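Local coordinates for C protein alpha-antigen (Streptococcus agalactiae, PDB 1YWM) that may act in both virulence and immunity as a cell-wall-anchored surface protein, of which this chain is the N-terminal domain, at residues Phe71-Thr75 and Lys76-Asp80. Numbering follows the deposited sequence.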
loop_
_atom_site.group_PDB
_atom_site.type_symbol
_atom_site.label_atom_id
_atom_site.label_comp_id
_atom_site.label_asym_id
_atom_site.label_seq_id
_atom_site.Cartn_x
_atom_site.Cartn_y
_atom_site.Cartn_z
ATOM N N PHE A 71 9.557 -2.753 -13.860
ATOM C CA PHE A 71 10.049 -2.182 -12.607
ATOM C C PHE A 71 11.571 -2.222 -12.641
ATOM O O PHE A 71 12.170 -3.156 -13.193
ATOM C CB PHE A 71 9.576 -3.041 -11.405
ATOM C CG PHE A 71 8.087 -3.008 -11.168
ATOM C CD1 PHE A 71 7.292 -4.105 -11.487
ATOM C CD2 PHE A 71 7.484 -1.899 -10.576
ATOM C CE1 PHE A 71 5.908 -4.106 -11.237
ATOM C CE2 PHE A 71 6.086 -1.879 -10.340
ATOM C CZ PHE A 71 5.307 -2.990 -10.663
ATOM N N ARG A 72 12.199 -1.232 -12.020
ATOM C CA ARG A 72 13.628 -1.289 -11.783
ATOM C C ARG A 72 13.808 -1.095 -10.281
ATOM O O ARG A 72 13.320 -0.101 -9.725
ATOM C CB ARG A 72 14.280 -0.112 -12.505
ATOM C CG ARG A 72 15.746 0.014 -12.206
ATOM C CD ARG A 72 16.553 -0.990 -12.924
ATOM N NE ARG A 72 17.984 -0.879 -12.647
ATOM C CZ ARG A 72 18.865 -1.769 -13.066
ATOM N NH1 ARG A 72 18.453 -2.792 -13.824
ATOM N NH2 ARG A 72 20.167 -1.627 -12.763
ATOM N N GLN A 73 14.506 -2.033 -9.657
ATOM C CA GLN A 73 14.782 -1.975 -8.230
ATOM C C GLN A 73 16.141 -2.595 -7.989
ATOM O O GLN A 73 16.394 -3.711 -8.435
ATOM C CB GLN A 73 13.736 -2.786 -7.464
ATOM C CG GLN A 73 13.936 -2.677 -5.956
ATOM C CD GLN A 73 12.874 -3.406 -5.207
ATOM O OE1 GLN A 73 12.348 -4.411 -5.684
ATOM N NE2 GLN A 73 12.551 -2.910 -4.024
ATOM N N GLY A 74 17.016 -1.892 -7.275
ATOM C CA GLY A 74 18.377 -2.372 -7.117
ATOM C C GLY A 74 19.056 -2.459 -8.480
ATOM O O GLY A 74 19.021 -1.497 -9.257
ATOM N N THR A 75 19.623 -3.621 -8.785
ATOM C CA THR A 75 20.305 -3.849 -10.063
ATOM C C THR A 75 19.473 -4.736 -10.978
ATOM O O THR A 75 20.010 -5.368 -11.910
ATOM C CB THR A 75 21.668 -4.543 -9.832
ATOM O OG1 THR A 75 21.438 -5.784 -9.154
ATOM C CG2 THR A 75 22.549 -3.737 -8.869
ATOM N N LYS A 76 18.171 -4.800 -10.726
ATOM C CA LYS A 76 17.319 -5.707 -11.506
ATOM C C LYS A 76 16.107 -5.043 -12.169
ATOM O O LYS A 76 15.531 -4.125 -11.624
ATOM C CB LYS A 76 16.859 -6.893 -10.639
ATOM C CG LYS A 76 17.997 -7.888 -10.337
ATOM C CD LYS A 76 17.614 -9.335 -10.621
ATOM C CE LYS A 76 18.821 -10.144 -11.121
ATOM N NZ LYS A 76 19.044 -11.420 -10.358
ATOM N N TYR A 77 15.733 -5.530 -13.353
ATOM C CA TYR A 77 14.433 -5.211 -13.930
ATOM C C TYR A 77 13.457 -6.346 -13.653
ATOM O O TYR A 77 13.856 -7.509 -13.624
ATOM C CB TYR A 77 14.556 -5.081 -15.443
ATOM C CG TYR A 77 15.372 -3.905 -15.931
ATOM C CD1 TYR A 77 14.850 -2.606 -15.903
ATOM C CD2 TYR A 77 16.632 -4.106 -16.497
ATOM C CE1 TYR A 77 15.606 -1.534 -16.389
ATOM C CE2 TYR A 77 17.393 -3.041 -16.975
ATOM C CZ TYR A 77 16.876 -1.768 -16.910
ATOM O OH TYR A 77 17.610 -0.709 -17.400
ATOM N N TYR A 78 12.191 -6.002 -13.466
ATOM C CA TYR A 78 11.148 -6.989 -13.244
ATOM C C TYR A 78 9.992 -6.679 -14.143
ATOM O O TYR A 78 9.509 -5.552 -14.165
ATOM C CB TYR A 78 10.627 -6.976 -11.802
ATOM C CG TYR A 78 11.680 -7.303 -10.774
ATOM C CD1 TYR A 78 12.165 -6.309 -9.935
ATOM C CD2 TYR A 78 12.205 -8.605 -10.650
ATOM C CE1 TYR A 78 13.131 -6.582 -8.995
ATOM C CE2 TYR A 78 13.183 -8.891 -9.714
ATOM C CZ TYR A 78 13.632 -7.869 -8.882
ATOM O OH TYR A 78 14.599 -8.099 -7.949
ATOM N N GLY A 79 9.544 -7.705 -14.855
ATOM C CA GLY A 79 8.410 -7.615 -15.759
ATOM C C GLY A 79 7.099 -8.127 -15.187
ATOM O O GLY A 79 6.061 -8.048 -15.853
ATOM N N ASP A 80 7.135 -8.638 -13.948
ATOM C CA ASP A 80 5.940 -9.200 -13.313
ATOM C C ASP A 80 5.898 -8.662 -11.898
ATOM O O ASP A 80 6.838 -8.896 -11.147
ATOM C CB ASP A 80 6.076 -10.718 -13.245
ATOM C CG ASP A 80 4.872 -11.413 -12.603
ATOM O OD1 ASP A 80 3.850 -10.762 -12.271
ATOM O OD2 ASP A 80 4.884 -12.646 -12.406
#
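R72 lays its side chain over one face of the Y77 ring, directly across a tight hairpin. CD and NH1 do the touching: CD makes a CH-pi contact 4.0 Å from the ring centroid, while NH1 stands 3.3 Å from Y77 CE2, toward the rim. CZ sits 16° off the ring normal, a cation-pi geometry, although the guanidinium is tilted 52° from the ring plane rather than stacked flat on it. With CG anti to the backbone N (chi1 174°) and a bend at chi2, the arginine chain runs along the hairpin toward the turn, bringing one guanidinium face over T75 C and K76 N.

Beneath this pair the backbones are laced together. R72 and Y77 form a non-hydrogen-bonded antiparallel pair, flanked by the hydrogen-bonded pairs F71 with Y78 and Q73 with K76. F71 N reaches Y78 O at 2.8 Å, nearly straight, and Y78 N returns to F71 O at 2.9 Å. At the turn, Q73 N bonds to K76 O at 3.0 Å; K76 N returns to Q73 O at 3.1 Å, the donor sitting above the carbonyl plane. This is a two-residue beta-hairpin with a type II' turn, G74 taking the positive phi at its first corner. It joins strand 66-73 to the short edge strand 76-78 in the fibronectin-like beta sandwich.

On the other sheet face, F71 and Y78 meet CB to CB at 4.1 Å. The Q73 side chain passes the Y78 side chain obliquely, amide and ring planes nearly perpendicular, OE1 4.0 Å from Y78 CE1. Q73 NE2 is held by S86 O, which probably helps fix the amide's rotation. Farther out, the buried F71 side chain packs on L92 of the adjacent strand 88-97 and on L118 of strand 113-121, the next one across, and Y78 rests on Q83 and L84.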